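Local coordinates for protein alginase (Pseudoalteromonas, PDB 4Q8K) that probably cleaves the polysaccharide alginate by beta-elimination, as a lyase of polysaccharide lyase family 18 with a calcium-bound jelly-roll catalytic domain, at residues A[212-217]-A[277-282]; A[220-225]-A[319-324]; A[238-243]-A[258-263]; A[283-288]-A[298-303]. All blocks are in the same frame, centred on the assembly; numbering follows the deposited sequence.

Contact 1 of 4, residues A[212-217]-A[277-282]; sequences VKVEMS and GTMTSG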
loop_
_atom_site.group_PDB
_atom_site.type_symbol
_atom_site.label_atom_id
_atom_site.label_comp_id
_atom_site.label_asym_id
_atom_site.label_seq_id
_atom_site.Cartn_x
_atom_site.Cartn_y
_atom_site.Cartn_z
ATOM N N VAL A 212 -11.040 -2.697 4.464
ATOM C CA VAL A 212 -9.777 -2.397 5.120
ATOM C C VAL A 212 -9.963 -1.679 6.447
ATOM O O VAL A 212 -10.502 -0.573 6.493
ATOM C CB VAL A 212 -8.870 -1.507 4.222
ATOM C CG1 VAL A 212 -7.513 -1.283 4.894
ATOM C CG2 VAL A 212 -8.689 -2.115 2.847
ATOM N N LYS A 213 -9.492 -2.304 7.521
ATOM C CA LYS A 213 -9.479 -1.652 8.829
ATOM C C LYS A 213 -8.044 -1.258 9.154
ATOM O O LYS A 213 -7.120 -2.038 8.939
ATOM C CB LYS A 213 -10.058 -2.581 9.900
ATOM C CG LYS A 213 -10.047 -2.018 11.315
ATOM C CD LYS A 213 -10.621 -3.027 12.313
ATOM C CE LYS A 213 -10.473 -2.536 13.751
ATOM N NZ LYS A 213 -11.090 -3.455 14.757
ATOM N N VAL A 214 -7.848 -0.042 9.647
ATOM C CA VAL A 214 -6.501 0.418 9.951
ATOM C C VAL A 214 -6.416 0.853 11.403
ATOM O O VAL A 214 -7.227 1.645 11.865
ATOM C CB VAL A 214 -6.063 1.584 9.027
ATOM C CG1 VAL A 214 -4.651 2.024 9.362
ATOM C CG2 VAL A 214 -6.154 1.178 7.550
ATOM N N GLU A 215 -5.452 0.293 12.127
ATOM C CA GLU A 215 -5.173 0.708 13.495
ATOM C C GLU A 215 -3.707 1.106 13.523
ATOM O O GLU A 215 -2.832 0.286 13.238
ATOM C CB GLU A 215 -5.423 -0.439 14.470
ATOM C CG GLU A 215 -6.858 -0.938 14.512
ATOM C CD GLU A 215 -6.964 -2.291 15.192
ATOM O OE1 GLU A 215 -7.127 -2.319 16.430
ATOM O OE2 GLU A 215 -6.858 -3.327 14.495
ATOM N N MET A 216 -3.431 2.370 13.830
ATOM C CA MET A 216 -2.062 2.869 13.735
ATOM C C MET A 216 -1.832 4.075 14.636
ATOM O O MET A 216 -2.710 4.925 14.783
ATOM C CB MET A 216 -1.722 3.233 12.283
ATOM C CG MET A 216 -0.311 3.777 12.068
ATOM S SD MET A 216 0.337 3.542 10.389
ATOM C CE MET A 216 -0.919 4.366 9.399
ATOM N N SER A 217 -0.635 4.148 15.212
ATOM C CA SER A 217 -0.241 5.279 16.051
ATOM C C SER A 217 -0.313 6.610 15.316
ATOM O O SER A 217 -0.061 6.682 14.111
ATOM C CB SER A 217 1.196 5.093 16.537
ATOM O OG SER A 217 1.373 3.829 17.139
ATOM N N GLY A 277 -10.431 10.166 1.342
ATOM C CA GLY A 277 -11.163 10.285 2.587
ATOM C C GLY A 277 -10.240 10.478 3.766
ATOM O O GLY A 277 -9.045 10.694 3.587
ATOM N N THR A 278 -10.817 10.417 4.963
ATOM C CA THR A 278 -10.061 10.419 6.211
ATOM C C THR A 278 -10.638 9.372 7.155
ATOM O O THR A 278 -11.791 8.970 7.020
ATOM C CB THR A 278 -10.118 11.789 6.923
ATOM O OG1 THR A 278 -11.485 12.131 7.192
ATOM C CG2 THR A 278 -9.475 12.877 6.077
ATOM N N MET A 279 -9.826 8.930 8.114
ATOM C CA MET A 279 -10.265 7.943 9.088
ATOM C C MET A 279 -9.470 8.099 10.369
ATOM O O MET A 279 -8.373 8.650 10.359
ATOM C CB MET A 279 -10.055 6.520 8.556
ATOM C CG MET A 279 -8.590 6.163 8.294
ATOM S SD MET A 279 -8.395 4.571 7.451
ATOM C CE MET A 279 -9.374 3.510 8.526
ATOM N N THR A 280 -10.035 7.602 11.463
ATOM C CA THR A 280 -9.289 7.485 12.701
ATOM C C THR A 280 -8.933 6.016 12.944
ATOM O O THR A 280 -9.544 5.101 12.382
ATOM C CB THR A 280 -10.047 8.104 13.911
ATOM O OG1 THR A 280 -11.305 7.439 14.098
ATOM C CG2 THR A 280 -10.285 9.593 13.678
ATOM N N SER A 281 -7.918 5.801 13.763
ATOM C CA SER A 281 -7.460 4.452 14.064
ATOM C C SER A 281 -8.605 3.575 14.570
ATOM O O SER A 281 -9.342 3.958 15.486
ATOM C CB SER A 281 -6.345 4.507 15.106
ATOM O OG SER A 281 -5.808 3.221 15.324
ATOM N N GLY A 282 -8.763 2.402 13.962
ATOM C CA GLY A 282 -9.832 1.499 14.348
ATOM C C GLY A 282 -11.003 1.515 13.376
ATOM O O GLY A 282 -11.870 0.649 13.421
HETATM O O HOH W 1 -12.137 -0.835 15.594
#
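Val-214 and Gly-282 meet where the chain crosses between the two sheets of the beta-sandwich (jelly roll): strand 271-280 runs out in one sheet, turns through Ser-281 and Gly-282, and continues as strand 284-292 beside strand 204-216 of the other. The touching parts of the segments are at 90° to each other, so this is a corner and not a strand pair. Gly-282 N donates to Val-214 O over 2.7 Å, nearly straight at 173°, and Met-216 N donates to Ser-281 OG at 2.9 Å along a more bent path. With OG anti to its own backbone N (chi1 -175°), the hydroxyl is placed beside Met-216 N. Apolar packing lies inside the corner, where the side chains of Val-214 and Met-279 cross at about a right angle and Met-279 CE comes to 3.9 Å from Val-214 CB. Met-279 touches Phe-285 and Val-260, which joins the corner to the core between the sheets. Toward the surface, Glu-215 lies against the glycine, CG to Gly-282 CA 3.8 Å. The extended Lys-213 passes Gly-282 O, and a water that donates to Gly-282 O at 2.6 Å accepts a weak bond from Lys-213 NZ.

Contact 2 of 4, residues A[220-225]-A[319-324]; sequences GKTIIS and FGNYLQ. With SO4 (sulfate ion), chain C.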
loop_
_atom_site.group_PDB
_atom_site.type_symbol
_atom_site.label_atom_id
_atom_site.label_comp_id
_atom_site.label_asym_id
_atom_site.label_seq_id
_atom_site.Cartn_x
_atom_site.Cartn_y
_atom_site.Cartn_z
ATOM N N GLY A 220 1.588 7.960 11.882
ATOM C CA GLY A 220 1.950 6.853 11.013
ATOM C C GLY A 220 1.612 7.121 9.550
ATOM O O GLY A 220 0.689 7.887 9.240
ATOM N N LYS A 221 2.376 6.513 8.646
ATOM C CA LYS A 221 2.119 6.613 7.208
ATOM C C LYS A 221 2.472 5.297 6.523
ATOM O O LYS A 221 3.606 4.809 6.632
ATOM C CB LYS A 221 2.946 7.741 6.602
ATOM C CG LYS A 221 2.902 7.824 5.074
ATOM C CD LYS A 221 3.643 9.056 4.616
ATOM C CE LYS A 221 3.670 9.172 3.106
ATOM N NZ LYS A 221 4.392 10.406 2.646
ATOM N N THR A 222 1.511 4.727 5.802
ATOM C CA THR A 222 1.766 3.458 5.131
ATOM C C THR A 222 1.202 3.447 3.720
ATOM O O THR A 222 0.279 4.206 3.404
ATOM C CB THR A 222 1.148 2.283 5.895
ATOM O OG1 THR A 222 1.419 1.063 5.184
ATOM C CG2 THR A 222 -0.361 2.470 6.042
ATOM N N ILE A 223 1.783 2.599 2.875
ATOM C CA ILE A 223 1.215 2.316 1.557
ATOM C C ILE A 223 0.537 0.949 1.632
ATOM O O ILE A 223 1.170 -0.045 2.001
ATOM C CB ILE A 223 2.304 2.332 0.452
ATOM C CG1 ILE A 223 2.954 3.719 0.345
ATOM C CG2 ILE A 223 1.719 1.923 -0.919
ATOM C CD1 ILE A 223 4.164 3.729 -0.560
ATOM N N ILE A 224 -0.754 0.895 1.291
ATOM C CA ILE A 224 -1.535 -0.334 1.492
ATOM C C ILE A 224 -1.842 -1.056 0.179
ATOM O O ILE A 224 -2.328 -2.183 0.184
ATOM C CB ILE A 224 -2.868 -0.098 2.266
ATOM C CG1 ILE A 224 -3.825 0.802 1.480
ATOM C CG2 ILE A 224 -2.617 0.483 3.668
ATOM C CD1 ILE A 224 -5.197 0.881 2.101
ATOM N N SER A 225 -1.563 -0.395 -0.934
ATOM C CA SER A 225 -1.659 -1.044 -2.240
ATOM C C SER A 225 -0.878 -0.236 -3.268
ATOM O O SER A 225 -0.819 0.989 -3.193
ATOM C CB SER A 225 -3.126 -1.254 -2.651
ATOM O OG SER A 225 -3.722 -0.048 -3.093
ATOM N N PHE A 319 -0.086 -5.405 -2.218
ATOM C CA PHE A 319 -0.990 -4.855 -1.214
ATOM C C PHE A 319 -0.610 -5.394 0.155
ATOM O O PHE A 319 0.028 -6.443 0.254
ATOM C CB PHE A 319 -2.443 -5.196 -1.557
ATOM C CG PHE A 319 -2.761 -6.657 -1.438
ATOM C CD1 PHE A 319 -2.493 -7.521 -2.488
ATOM C CD2 PHE A 319 -3.325 -7.161 -0.286
ATOM C CE1 PHE A 319 -2.781 -8.874 -2.380
ATOM C CE2 PHE A 319 -3.619 -8.515 -0.171
ATOM C CZ PHE A 319 -3.347 -9.366 -1.226
ATOM N N GLY A 320 -0.991 -4.660 1.195
ATOM C CA GLY A 320 -0.665 -5.010 2.567
ATOM C C GLY A 320 -0.389 -3.765 3.387
ATOM O O GLY A 320 -1.187 -2.830 3.422
ATOM N N ASN A 321 0.755 -3.738 4.057
ATOM C CA ASN A 321 1.055 -2.603 4.907
ATOM C C ASN A 321 2.547 -2.352 4.814
ATOM O O ASN A 321 3.350 -3.084 5.408
ATOM C CB ASN A 321 0.597 -2.902 6.341
ATOM C CG ASN A 321 0.906 -1.775 7.316
ATOM O OD1 ASN A 321 1.594 -0.815 6.978
ATOM N ND2 ASN A 321 0.418 -1.910 8.540
ATOM N N TYR A 322 2.910 -1.354 4.011
ATOM C CA TYR A 322 4.297 -0.938 3.850
ATOM C C TYR A 322 4.502 0.366 4.618
ATOM O O TYR A 322 4.235 1.446 4.103
ATOM C CB TYR A 322 4.576 -0.737 2.365
ATOM C CG TYR A 322 5.980 -0.338 1.985
ATOM C CD1 TYR A 322 7.003 -0.269 2.925
ATOM C CD2 TYR A 322 6.280 -0.012 0.668
ATOM C CE1 TYR A 322 8.281 0.099 2.557
ATOM C CE2 TYR A 322 7.560 0.364 0.290
ATOM C CZ TYR A 322 8.556 0.417 1.247
ATOM O OH TYR A 322 9.831 0.785 0.878
ATOM N N LEU A 323 4.977 0.242 5.857
ATOM C CA LEU A 323 5.138 1.372 6.774
ATOM C C LEU A 323 6.349 2.237 6.412
ATOM O O LEU A 323 7.478 1.742 6.317
ATOM C CB LEU A 323 5.268 0.848 8.209
ATOM C CG LEU A 323 5.175 1.838 9.379
ATOM C CD1 LEU A 323 3.778 2.441 9.469
ATOM C CD2 LEU A 323 5.557 1.133 10.689
ATOM N N GLN A 324 6.093 3.529 6.200
ATOM C CA GLN A 324 7.077 4.465 5.681
ATOM C C GLN A 324 7.858 5.108 6.822
ATOM O O GLN A 324 7.264 5.609 7.771
ATOM C CB GLN A 324 6.373 5.563 4.876
ATOM C CG GLN A 324 5.519 5.034 3.716
ATOM C CD GLN A 324 6.357 4.329 2.655
ATOM O OE1 GLN A 324 6.261 3.110 2.477
ATOM N NE2 GLN A 324 7.174 5.096 1.940
HETATM S S SO4 C . 6.005 10.128 -0.886
HETATM O O1 SO4 C . 4.959 10.365 0.089
HETATM O O2 SO4 C . 7.303 10.526 -0.350
HETATM O O3 SO4 C . 5.999 8.691 -1.172
HETATM O O4 SO4 C . 5.733 10.872 -2.116
HETATM O O HOH W 2 4.976 6.003 9.699
#
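Thr-222 and Leu-323 face each other in an antiparallel strand pair, 221-225 with 321-324, inside one sheet of the jelly-roll sandwich and close to the centre of the chain. Ile-223 and Tyr-322 form the hydrogen-bonded pair, each N donating to the other's O at 3.0 Å. Beyond it the register slips by one residue in a beta bulge, with Gly-320 and Asn-321 opposite the single residue Ile-224; Ile-224 O accepts from Gly-320 N, and Ser-225 pairs with Phe-319. At the other end Gln-324 N donates to Lys-221 O over 2.8 Å. The side chain of Gln-324, bent at chi2, crosses that of Lys-221, CG to CG 4.1 Å. On the face carrying Thr-222 and Leu-323, Thr-222 OG1 donates to Asn-321 OD1 at 2.6 Å, coming from above the amide plane, 38° out of it. Asn-321 ND2 is held by Ser-355 OG, so the buried amide is gripped at both ends. On the opposite face the hydroxyl of Tyr-322 is hydrogen-bonded to Asn-185 N, and its ring meets Arg-188 in a cation-pi contact. Lys-221 stands out from the same side of the sheet, CG anti to the backbone N (chi1 172°) and the chain extended, and its NZ donates to O1 of a sulfate, probably from the crystallisation liquor, at 2.6 Å.

Contact 3 of 4, residues A[238-243]-A[258-263]; sequences VYVSDT and FDVYVR. With CA (calcium ion), chain B; SO4 (sulfate ion), chain C.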
loop_
_atom_site.group_PDB
_atom_site.type_symbol
_atom_site.label_atom_id
_atom_site.label_comp_id
_atom_site.label_asym_id
_atom_site.label_seq_id
_atom_site.Cartn_x
_atom_site.Cartn_y
_atom_site.Cartn_z
ATOM N N VAL A 238 -1.575 3.756 -2.953
ATOM C CA VAL A 238 -2.665 4.180 -2.079
ATOM C C VAL A 238 -2.107 4.295 -0.675
ATOM O O VAL A 238 -1.464 3.355 -0.180
ATOM C CB VAL A 238 -3.820 3.177 -2.070
ATOM C CG1 VAL A 238 -4.929 3.639 -1.136
ATOM C CG2 VAL A 238 -4.360 2.980 -3.488
ATOM N N TYR A 239 -2.351 5.439 -0.033
ATOM C CA TYR A 239 -1.749 5.730 1.271
ATOM C C TYR A 239 -2.779 5.887 2.371
ATOM O O TYR A 239 -3.902 6.346 2.148
ATOM C CB TYR A 239 -0.993 7.059 1.256
ATOM C CG TYR A 239 0.175 7.193 0.316
ATOM C CD1 TYR A 239 -0.023 7.335 -1.048
ATOM C CD2 TYR A 239 1.487 7.230 0.806
ATOM C CE1 TYR A 239 1.033 7.490 -1.911
ATOM C CE2 TYR A 239 2.559 7.390 -0.061
ATOM C CZ TYR A 239 2.326 7.511 -1.411
ATOM O OH TYR A 239 3.377 7.668 -2.284
ATOM N N VAL A 240 -2.348 5.551 3.576
ATOM C CA VAL A 240 -3.040 5.927 4.794
ATOM C C VAL A 240 -1.992 6.678 5.630
ATOM O O VAL A 240 -0.976 6.109 6.024
ATOM C CB VAL A 240 -3.585 4.707 5.549
ATOM C CG1 VAL A 240 -4.270 5.136 6.838
ATOM C CG2 VAL A 240 -4.553 3.923 4.665
ATOM N N SER A 241 -2.231 7.964 5.865
ATOM C CA SER A 241 -1.134 8.880 6.176
ATOM C C SER A 241 -1.536 9.985 7.147
ATOM O O SER A 241 -2.544 10.657 6.946
ATOM C CB SER A 241 -0.627 9.500 4.865
ATOM O OG SER A 241 0.344 10.502 5.081
ATOM N N ASP A 242 -0.718 10.198 8.177
ATOM C CA ASP A 242 -1.026 11.198 9.199
ATOM C C ASP A 242 0.059 12.270 9.215
ATOM O O ASP A 242 0.682 12.509 10.244
ATOM C CB ASP A 242 -1.176 10.533 10.579
ATOM C CG ASP A 242 -1.687 11.491 11.657
ATOM O OD1 ASP A 242 -2.158 12.583 11.298
ATOM O OD2 ASP A 242 -1.623 11.158 12.863
ATOM N N THR A 243 0.290 12.900 8.069
ATOM C CA THR A 243 1.372 13.877 7.930
ATOM C C THR A 243 0.875 15.282 7.627
ATOM O O THR A 243 -0.326 15.517 7.477
ATOM C CB THR A 243 2.336 13.519 6.785
ATOM O OG1 THR A 243 1.708 13.824 5.532
ATOM C CG2 THR A 243 2.730 12.042 6.838
ATOM N N PHE A 258 -6.097 10.122 9.787
ATOM C CA PHE A 258 -5.298 9.707 8.652
ATOM C C PHE A 258 -5.979 10.103 7.351
ATOM O O PHE A 258 -7.165 9.851 7.172
ATOM C CB PHE A 258 -5.086 8.193 8.686
ATOM C CG PHE A 258 -4.371 7.727 9.910
ATOM C CD1 PHE A 258 -5.074 7.401 11.057
ATOM C CD2 PHE A 258 -2.985 7.663 9.930
ATOM C CE1 PHE A 258 -4.407 6.986 12.201
ATOM C CE2 PHE A 258 -2.307 7.254 11.073
ATOM C CZ PHE A 258 -3.023 6.916 12.212
ATOM N N ASP A 259 -5.223 10.743 6.469
ATOM C CA ASP A 259 -5.668 10.976 5.106
ATOM C C ASP A 259 -5.531 9.680 4.326
ATOM O O ASP A 259 -4.536 8.961 4.458
ATOM C CB ASP A 259 -4.809 12.049 4.449
ATOM C CG ASP A 259 -5.043 13.419 5.049
ATOM O OD1 ASP A 259 -6.182 13.920 4.940
ATOM O OD2 ASP A 259 -4.104 13.979 5.642
ATOM N N VAL A 260 -6.537 9.373 3.520
ATOM C CA VAL A 260 -6.443 8.243 2.616
ATOM C C VAL A 260 -6.460 8.841 1.229
ATOM O O VAL A 260 -7.400 9.547 0.861
ATOM C CB VAL A 260 -7.624 7.274 2.765
ATOM C CG1 VAL A 260 -7.486 6.123 1.769
ATOM C CG2 VAL A 260 -7.726 6.765 4.196
ATOM N N TYR A 261 -5.405 8.604 0.467
ATOM C CA TYR A 261 -5.281 9.235 -0.832
ATOM C C TYR A 261 -4.525 8.344 -1.781
ATOM O O TYR A 261 -3.917 7.337 -1.374
ATOM C CB TYR A 261 -4.588 10.607 -0.725
ATOM C CG TYR A 261 -3.172 10.586 -0.177
ATOM C CD1 TYR A 261 -2.075 10.444 -1.023
ATOM C CD2 TYR A 261 -2.940 10.747 1.177
ATOM C CE1 TYR A 261 -0.783 10.450 -0.528
ATOM C CE2 TYR A 261 -1.642 10.749 1.687
ATOM C CZ TYR A 261 -0.577 10.604 0.829
ATOM O OH TYR A 261 0.705 10.600 1.341
ATOM N N VAL A 262 -4.558 8.720 -3.050
ATOM C CA VAL A 262 -3.874 7.957 -4.063
ATOM C C VAL A 262 -2.936 8.843 -4.863
ATOM O O VAL A 262 -3.223 10.022 -5.108
ATOM C CB VAL A 262 -4.890 7.257 -4.997
ATOM C CG1 VAL A 262 -5.763 8.300 -5.705
ATOM C CG2 VAL A 262 -4.158 6.386 -6.002
ATOM N N ARG A 263 -1.792 8.292 -5.248
ATOM C CA ARG A 263 -0.963 8.931 -6.261
ATOM C C ARG A 263 -0.912 8.004 -7.454
ATOM O O ARG A 263 -0.643 6.801 -7.297
ATOM C CB ARG A 263 0.463 9.145 -5.754
ATOM C CG ARG A 263 0.583 10.209 -4.694
ATOM C CD ARG A 263 2.008 10.334 -4.172
ATOM N NE ARG A 263 2.143 11.586 -3.437
ATOM C CZ ARG A 263 2.545 12.720 -3.996
ATOM N NH1 ARG A 263 2.871 12.738 -5.282
ATOM N NH2 ARG A 263 2.617 13.829 -3.273
HETATM CA CA CA B . -3.717 14.009 10.222
HETATM S S SO4 C . 6.005 10.128 -0.886
HETATM O O1 SO4 C . 4.959 10.365 0.089
HETATM O O2 SO4 C . 7.303 10.526 -0.350
HETATM O O3 SO4 C . 5.999 8.691 -1.172
HETATM O O4 SO4 C . 5.733 10.872 -2.116
HETATM O O HOH W 3 2.152 12.290 3.288
HETATM O O HOH W 4 -1.042 12.810 5.278
HETATM O O HOH W 5 -2.749 14.081 7.913
#
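Tyr-239 and Tyr-261 are directly paired across antiparallel strands, and their different first torsions bring the two rings side by side in nearly parallel planes. Tyr-261 CG sits between its backbone N and carbonyl carbon (chi1 61°), whereas Tyr-239 CG is anti to its carbonyl carbon (chi1 -62°). The arrangement is offset, with planes 14° from parallel, little mutual overlap and centroids 4.6 Å apart. Tyr-239 CB makes a CH-pi contact over the face of Tyr-261, 3.8 Å from its centroid, while Tyr-261 OH lies above the Tyr-239 ring toward its rim. In the backbone, Tyr-239 N donates to Tyr-261 O at 2.8 Å, and Asp-259 N to Ser-241 O at 2.7 Å. Tyr-239 OH donates to sulfate O3 at 3.0 Å, on the sheet face that also carries Lys-221. One water bridges Ser-241 OG, Thr-243 OG1 and Tyr-261 OH. Asp-242 OD1 binds calcium at 2.4 Å, and a second water, bound to the metal at 2.5 Å, lies within hydrogen-bonding distance of Asp-259 OD2. Asp-259 also takes the backbone N of Asp-250 and Ser-251, and Asp-242 OD2 that of Gly-219. Asp-250, Val-252, Asn-255 and Ile-257 complete the site, tying the linking loop to both strand ends. The pair lies between strands 221-228 and 271-280, and Val-238, Val-240, Val-260 and Val-262 face the sandwich core, where Val-240 meets Val-214 of strand 204-216.

Contact 4 of 4, residues A[283-288]-A[298-303]; sequences ETFNLR and VTAFGN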
loop_
_atom_site.group_PDB
_atom_site.type_symbol
_atom_site.label_atom_id
_atom_site.label_comp_id
_atom_site.label_asym_id
_atom_site.label_seq_id
_atom_site.Cartn_x
_atom_site.Cartn_y
_atom_site.Cartn_z
ATOM N N GLU A 283 -11.039 2.510 12.503
ATOM C CA GLU A 283 -12.124 2.603 11.532
ATOM C C GLU A 283 -11.859 1.726 10.313
ATOM O O GLU A 283 -10.747 1.231 10.129
ATOM C CB GLU A 283 -12.373 4.058 11.141
ATOM C CG GLU A 283 -13.043 4.856 12.252
ATOM C CD GLU A 283 -13.465 6.243 11.810
ATOM O OE1 GLU A 283 -14.535 6.704 12.263
ATOM O OE2 GLU A 283 -12.733 6.873 11.019
ATOM N N THR A 284 -12.888 1.536 9.488
ATOM C CA THR A 284 -12.810 0.627 8.353
ATOM C C THR A 284 -13.376 1.308 7.116
ATOM O O THR A 284 -14.320 2.089 7.218
ATOM C CB THR A 284 -13.615 -0.666 8.625
ATOM O OG1 THR A 284 -13.099 -1.325 9.792
ATOM C CG2 THR A 284 -13.552 -1.619 7.433
ATOM N N PHE A 285 -12.780 1.038 5.955
ATOM C CA PHE A 285 -13.308 1.568 4.697
ATOM C C PHE A 285 -13.209 0.517 3.602
ATOM O O PHE A 285 -12.577 -0.525 3.788
ATOM C CB PHE A 285 -12.579 2.852 4.291
ATOM C CG PHE A 285 -11.119 2.655 3.928
ATOM C CD1 PHE A 285 -10.135 2.647 4.897
ATOM C CD2 PHE A 285 -10.735 2.524 2.599
ATOM C CE1 PHE A 285 -8.798 2.482 4.549
ATOM C CE2 PHE A 285 -9.413 2.366 2.247
ATOM C CZ PHE A 285 -8.436 2.347 3.219
ATOM N N ASN A 286 -13.848 0.782 2.468
ATOM C CA ASN A 286 -13.785 -0.128 1.341
ATOM C C ASN A 286 -12.817 0.385 0.291
ATOM O O ASN A 286 -12.857 1.561 -0.085
ATOM C CB ASN A 286 -15.177 -0.310 0.725
ATOM C CG ASN A 286 -15.250 -1.503 -0.211
ATOM O OD1 ASN A 286 -15.340 -2.648 0.237
ATOM N ND2 ASN A 286 -15.220 -1.245 -1.515
ATOM N N LEU A 287 -11.943 -0.500 -0.175
ATOM C CA LEU A 287 -10.959 -0.150 -1.187
ATOM C C LEU A 287 -11.176 -0.952 -2.465
ATOM O O LEU A 287 -11.247 -2.175 -2.433
ATOM C CB LEU A 287 -9.535 -0.398 -0.672
ATOM C CG LEU A 287 -8.407 -0.096 -1.663
ATOM C CD1 LEU A 287 -8.331 1.378 -1.999
ATOM C CD2 LEU A 287 -7.070 -0.571 -1.075
ATOM N N ARG A 288 -11.277 -0.259 -3.589
ATOM C CA ARG A 288 -11.335 -0.931 -4.887
ATOM C C ARG A 288 -10.322 -0.317 -5.842
ATOM O O ARG A 288 -10.354 0.881 -6.115
ATOM C CB ARG A 288 -12.746 -0.873 -5.495
ATOM C CG ARG A 288 -12.902 -1.710 -6.767
ATOM C CD ARG A 288 -14.383 -1.933 -7.118
ATOM N NE ARG A 288 -14.558 -2.923 -8.183
ATOM C CZ ARG A 288 -14.748 -2.602 -9.455
ATOM N NH1 ARG A 288 -14.894 -3.541 -10.386
ATOM N NH2 ARG A 288 -14.796 -1.324 -9.798
ATOM N N VAL A 298 -9.007 4.159 -8.552
ATOM C CA VAL A 298 -9.103 3.803 -7.142
ATOM C C VAL A 298 -10.364 4.400 -6.545
ATOM O O VAL A 298 -10.663 5.576 -6.779
ATOM C CB VAL A 298 -7.881 4.307 -6.348
ATOM C CG1 VAL A 298 -7.976 3.880 -4.875
ATOM C CG2 VAL A 298 -6.608 3.781 -6.977
ATOM N N THR A 299 -11.097 3.590 -5.784
ATOM C CA THR A 299 -12.307 4.044 -5.118
ATOM C C THR A 299 -12.256 3.714 -3.627
ATOM O O THR A 299 -11.949 2.583 -3.242
ATOM C CB THR A 299 -13.566 3.388 -5.723
ATOM O OG1 THR A 299 -13.646 3.698 -7.117
ATOM C CG2 THR A 299 -14.823 3.857 -5.016
ATOM N N ALA A 300 -12.544 4.708 -2.797
ATOM C CA ALA A 300 -12.657 4.507 -1.361
ATOM C C ALA A 300 -13.503 5.623 -0.765
ATOM O O ALA A 300 -13.472 6.755 -1.256
ATOM C CB ALA A 300 -11.273 4.450 -0.703
ATOM N N PHE A 301 -14.277 5.297 0.268
ATOM C CA PHE A 301 -15.199 6.251 0.897
ATOM C C PHE A 301 -16.201 6.808 -0.111
ATOM O O PHE A 301 -16.660 7.943 0.034
ATOM C CB PHE A 301 -14.448 7.424 1.535
ATOM C CG PHE A 301 -13.408 7.009 2.538
ATOM C CD1 PHE A 301 -13.736 6.851 3.875
ATOM C CD2 PHE A 301 -12.097 6.781 2.139
ATOM C CE1 PHE A 301 -12.768 6.473 4.806
ATOM C CE2 PHE A 301 -11.130 6.392 3.062
ATOM C CZ PHE A 301 -11.469 6.244 4.393
ATOM N N GLY A 302 -16.523 6.021 -1.132
ATOM C CA GLY A 302 -17.457 6.451 -2.169
ATOM C C GLY A 302 -16.885 7.420 -3.194
ATOM O O GLY A 302 -17.593 7.847 -4.114
ATOM N N ASN A 303 -15.609 7.770 -3.029
ATOM C CA ASN A 303 -14.918 8.681 -3.928
ATOM C C ASN A 303 -14.021 7.929 -4.890
ATOM O O ASN A 303 -13.292 7.022 -4.487
ATOM C CB ASN A 303 -14.068 9.684 -3.134
ATOM C CG ASN A 303 -14.910 10.687 -2.367
ATOM O OD1 ASN A 303 -14.639 10.983 -1.196
ATOM N ND2 ASN A 303 -15.930 11.221 -3.019
HETATM O O HOH W 6 -15.611 3.150 2.065
HETATM O O HOH W 7 -14.621 1.231 -2.645
HETATM O O HOH W 8 -12.209 1.884 -8.435
#
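Phe-285 and Phe-301 form an offset pair with little mutual overlap, ring centroids 4.9 Å from each other and planes 16° from parallel. Phe-285 CB sits over the face of Phe-301, 3.9 Å from its ring centroid in a CH-pi contact, and Phe-301 CE2 lies above the Phe-285 ring toward its rim. Ala-300 CB adds a further contact, 3.9 Å from Phe-285 CD2. Next to the rings, Leu-287 CD1 packs on Val-298 CG1 at 3.8 Å. Arg-288 and Thr-299 form the hydrogen-bonded pair of an antiparallel hairpin, with Arg-288 N to Thr-299 O 2.9 Å and Thr-299 N to Arg-288 O 2.8 Å. Past Ala-300 the second strand leaves its partner in a type I' turn to Asn-303, to which the positive phi of Phe-301 (58°) belongs. Where the backbones part, a water accepts from Asn-286 N at 3.0 Å and, weakly, from Phe-301 N. A second water accepts from Asn-286 ND2, which also donates to Glu-209. In its sheet, strand 284-292 lies between 204-216 and 295-300. Inward side chains meet the other sheet of the sandwich, Phe-285 against Ile-224, Phe-301 against Val-260, and Val-298 against Val-262.

The four contacts lie within the alginate lyase domain, with centres 9 to 15 Å apart, and together span the jelly-roll sandwich. Contacts 2 and 3 share one sheet, where strands 221-228 and 234-241 are neighbours; contact 4 belongs to the other, and contact 1 is the corner joining the two through strands 271-280 and 284-292. Along the chain, contact 3 closes within the span of contact 1 and contact 4 follows, while contact 2 spans contacts 3 and 4 and interleaves with contact 1. Core side chains link them, with Met-216 SD 3.7 Å from Leu-323 CD1 and Val-238 CG2 4.0 Å from Val-298 CG1. One sulfate touches contacts 2 and 3 on the outer face of their sheet, which may mark a site able to hold an anionic group.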